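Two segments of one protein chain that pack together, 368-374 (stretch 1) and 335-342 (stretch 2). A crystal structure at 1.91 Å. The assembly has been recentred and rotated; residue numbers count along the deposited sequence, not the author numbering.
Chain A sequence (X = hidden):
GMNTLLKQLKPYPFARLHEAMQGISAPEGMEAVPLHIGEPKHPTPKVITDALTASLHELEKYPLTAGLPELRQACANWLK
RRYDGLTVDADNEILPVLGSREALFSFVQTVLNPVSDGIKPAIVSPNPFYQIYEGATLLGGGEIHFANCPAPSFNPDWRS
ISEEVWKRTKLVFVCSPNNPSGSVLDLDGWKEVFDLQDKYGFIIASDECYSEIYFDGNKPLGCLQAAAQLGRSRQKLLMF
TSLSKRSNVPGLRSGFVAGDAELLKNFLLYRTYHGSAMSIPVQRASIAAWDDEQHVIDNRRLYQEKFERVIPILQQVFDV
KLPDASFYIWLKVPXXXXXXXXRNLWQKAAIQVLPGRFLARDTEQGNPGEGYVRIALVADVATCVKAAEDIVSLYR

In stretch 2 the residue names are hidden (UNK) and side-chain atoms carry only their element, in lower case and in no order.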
# COMPACT_ATOMS: atom_id res chain seq x y z
N PRO A 368 30.60 9.96 -0.36
CA PRO A 368 30.33 11.36 -0.07
C PRO A 368 29.57 11.59 1.26
O PRO A 368 29.24 12.73 1.59
CB PRO A 368 29.48 11.80 -1.27
CG PRO A 368 28.74 10.57 -1.64
CD PRO A 368 29.69 9.44 -1.40
N GLY A 369 29.27 10.50 1.99
CA GLY A 369 28.80 10.57 3.37
C GLY A 369 29.92 10.63 4.40
O GLY A 369 29.72 11.15 5.49
N GLU A 370 31.10 10.13 4.05
CA GLU A 370 32.22 10.15 4.99
C GLU A 370 32.60 11.57 5.35
O GLU A 370 32.61 12.46 4.50
CB GLU A 370 33.45 9.47 4.41
CG GLU A 370 33.41 7.97 4.42
CD GLU A 370 34.73 7.34 3.97
OE1 GLU A 370 35.74 8.07 3.87
OE2 GLU A 370 34.74 6.11 3.72
N GLY A 371 32.93 11.79 6.63
CA GLY A 371 33.36 13.12 7.07
C GLY A 371 32.23 14.03 7.52
O GLY A 371 32.48 15.19 7.86
N TYR A 372 31.00 13.50 7.52
CA TYR A 372 29.81 14.22 7.97
C TYR A 372 29.00 13.36 8.91
O TYR A 372 29.06 12.15 8.80
CB TYR A 372 28.91 14.57 6.78
CG TYR A 372 29.50 15.64 5.91
CD1 TYR A 372 29.23 16.98 6.14
CD2 TYR A 372 30.35 15.31 4.86
CE1 TYR A 372 29.80 17.98 5.35
CE2 TYR A 372 30.92 16.31 4.05
CZ TYR A 372 30.64 17.63 4.32
OH TYR A 372 31.20 18.62 3.54
N VAL A 373 28.26 13.99 9.82
CA VAL A 373 27.21 13.31 10.56
C VAL A 373 25.89 14.02 10.33
O VAL A 373 25.84 15.26 10.22
CB VAL A 373 27.51 13.21 12.10
CG1 VAL A 373 28.73 12.35 12.35
CG2 VAL A 373 27.66 14.61 12.76
N ARG A 374 24.81 13.25 10.23
CA ARG A 374 23.49 13.83 10.19
C ARG A 374 22.95 14.01 11.62
O ARG A 374 22.94 13.09 12.42
CB ARG A 374 22.52 12.98 9.35
CG ARG A 374 21.26 13.73 9.01
CD ARG A 374 20.23 12.84 8.41
NE ARG A 374 19.73 11.84 9.33
CZ ARG A 374 18.89 10.87 8.98
NH1 ARG A 374 18.45 10.77 7.74
NH2 ARG A 374 18.47 9.99 9.89
N UNK A 335 38.02 16.33 11.90
CA UNK A 335 39.11 15.43 11.48
C UNK A 335 38.69 14.42 10.42
O UNK A 335 39.47 13.54 10.08
c UNK A 335 38.92 13.64 13.34
o UNK A 335 37.85 13.22 12.82
o UNK A 335 39.35 13.16 14.40
c UNK A 335 39.78 14.74 12.68
N UNK A 336 37.46 14.54 9.91
CA UNK A 336 36.97 13.68 8.85
C UNK A 336 36.43 12.31 9.27
O UNK A 336 35.91 11.59 8.43
N UNK A 337 36.56 11.94 10.54
CA UNK A 337 36.18 10.60 10.99
C UNK A 337 34.79 10.64 11.66
O UNK A 337 34.67 10.82 12.87
o UNK A 337 35.91 8.02 11.97
c UNK A 337 37.02 8.54 12.23
c UNK A 337 37.24 10.01 11.92
o UNK A 337 37.95 7.91 12.75
N UNK A 338 33.76 10.46 10.86
CA UNK A 338 32.38 10.53 11.33
C UNK A 338 32.01 9.37 12.26
O UNK A 338 31.15 9.54 13.13
o UNK A 338 30.75 8.72 8.91
c UNK A 338 31.40 10.65 10.16
o UNK A 338 32.71 9.63 8.43
c UNK A 338 31.63 9.59 9.09
N UNK A 339 32.66 8.22 12.09
CA UNK A 339 32.44 7.08 12.97
C UNK A 339 32.97 7.38 14.38
O UNK A 339 32.26 7.17 15.37
c UNK A 339 32.85 4.51 13.08
c UNK A 339 31.32 4.27 13.13
c UNK A 339 33.15 5.84 12.41
c UNK A 339 33.58 3.40 12.31
N UNK A 340 34.20 7.88 14.45
CA UNK A 340 34.83 8.22 15.73
C UNK A 340 34.07 9.36 16.41
O UNK A 340 33.95 9.37 17.62
c UNK A 340 36.30 8.57 15.55
N UNK A 341 33.54 10.30 15.61
CA UNK A 341 32.70 11.40 16.12
C UNK A 341 31.43 10.88 16.83
O UNK A 341 31.15 11.24 17.98
c UNK A 341 31.85 13.68 15.39
c UNK A 341 32.31 15.95 16.10
c UNK A 341 32.75 14.68 15.70
c UNK A 341 32.33 12.33 14.96
c UNK A 341 30.50 13.97 15.42
c UNK A 341 30.04 15.23 15.80
c UNK A 341 30.95 16.22 16.14
N UNK A 342 30.68 10.03 16.15
CA UNK A 342 29.47 9.47 16.72
C UNK A 342 29.78 8.63 17.97
O UNK A 342 29.05 8.68 18.96
c UNK A 342 28.71 8.64 15.68

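Position 335 has four side-chain atoms: two carbons, the second carrying two oxygens. It does not touch stretch 1. That is a carboxylate one carbon from CB, so the residue is Asp335. Its OD1 accepts a hydrogen bond from the backbone N of position 337 at 2.9 Å, which braces the loop locally.

Position 336 has no side-chain atoms. Its CA is 4.1 Å from Gly371 CA, the closest CA pair across the two stretches. Its backbone O lies 3.3 Å from Gly371 CA, a CA-H...O contact. The same oxygen is 3.5 Å from Gly371 N, but the angle is too poor for a hydrogen bond. With no side chain, the residue is Gly336. Its phi of 82° by itself favours glycine.

Position 337 again shows two carbons, the second with two oxygens. Its CA-to-CB bond points away from stretch 1, and it makes no contact there. It is Asp337. It holds the N-cap position, and its OD1 accepts from the N of position 340 at 3.0 Å. The helix starts right after it.

Position 338 has the same set of atoms, two carbons and two oxygens, but here the CA-to-CB bond points toward stretch 1. One oxygen is 2.8 Å from Gly371 N. The residue is Asp338, and that oxygen is OD1. The N-H...O angle is 177°, so the hydrogen bond is almost straight. Asp338 CB also lies 3.1 Å from Tyr372 O.

Position 339 has four carbons, forked at the second. Its CA-to-CB bond points away from stretch 1, and it touches a crystal neighbour. This is Leu339.

Position 340 has a single side-chain carbon, out of reach of stretch 1. It is Ala340.

Position 341 has one carbon followed by a ring of six carbons, with no oxygen on the ring. A ring carbon of position 341 is 3.9 Å from Val373 CG1, which meets the ring obliquely. The residue is Phe341, and that carbon is CD2.

Position 342 has one side-chain carbon. Its CA-to-CB bond points sideways, and it makes no close contact with stretch 1. It is Ala342.

The contact combines one polar anchor with a small apolar patch. Asp338 reaches from the first turn of the helix to the type II turn of Gly369 to Tyr372 and binds the backbone N of Gly371. At Gly371 the backbone angles call for glycine, and an ideal CB would also lie 3.8 Å from Gly336 O. Farther along, in the strand, the CA-to-CB bond of Val373 points toward stretch 2. Its CG1 packs against Phe341 and lies 3.8 Å from Asp338 CB. Together the stretches bury 281 Å².

Stretch 2, residues 335-342: DGDDLAFA
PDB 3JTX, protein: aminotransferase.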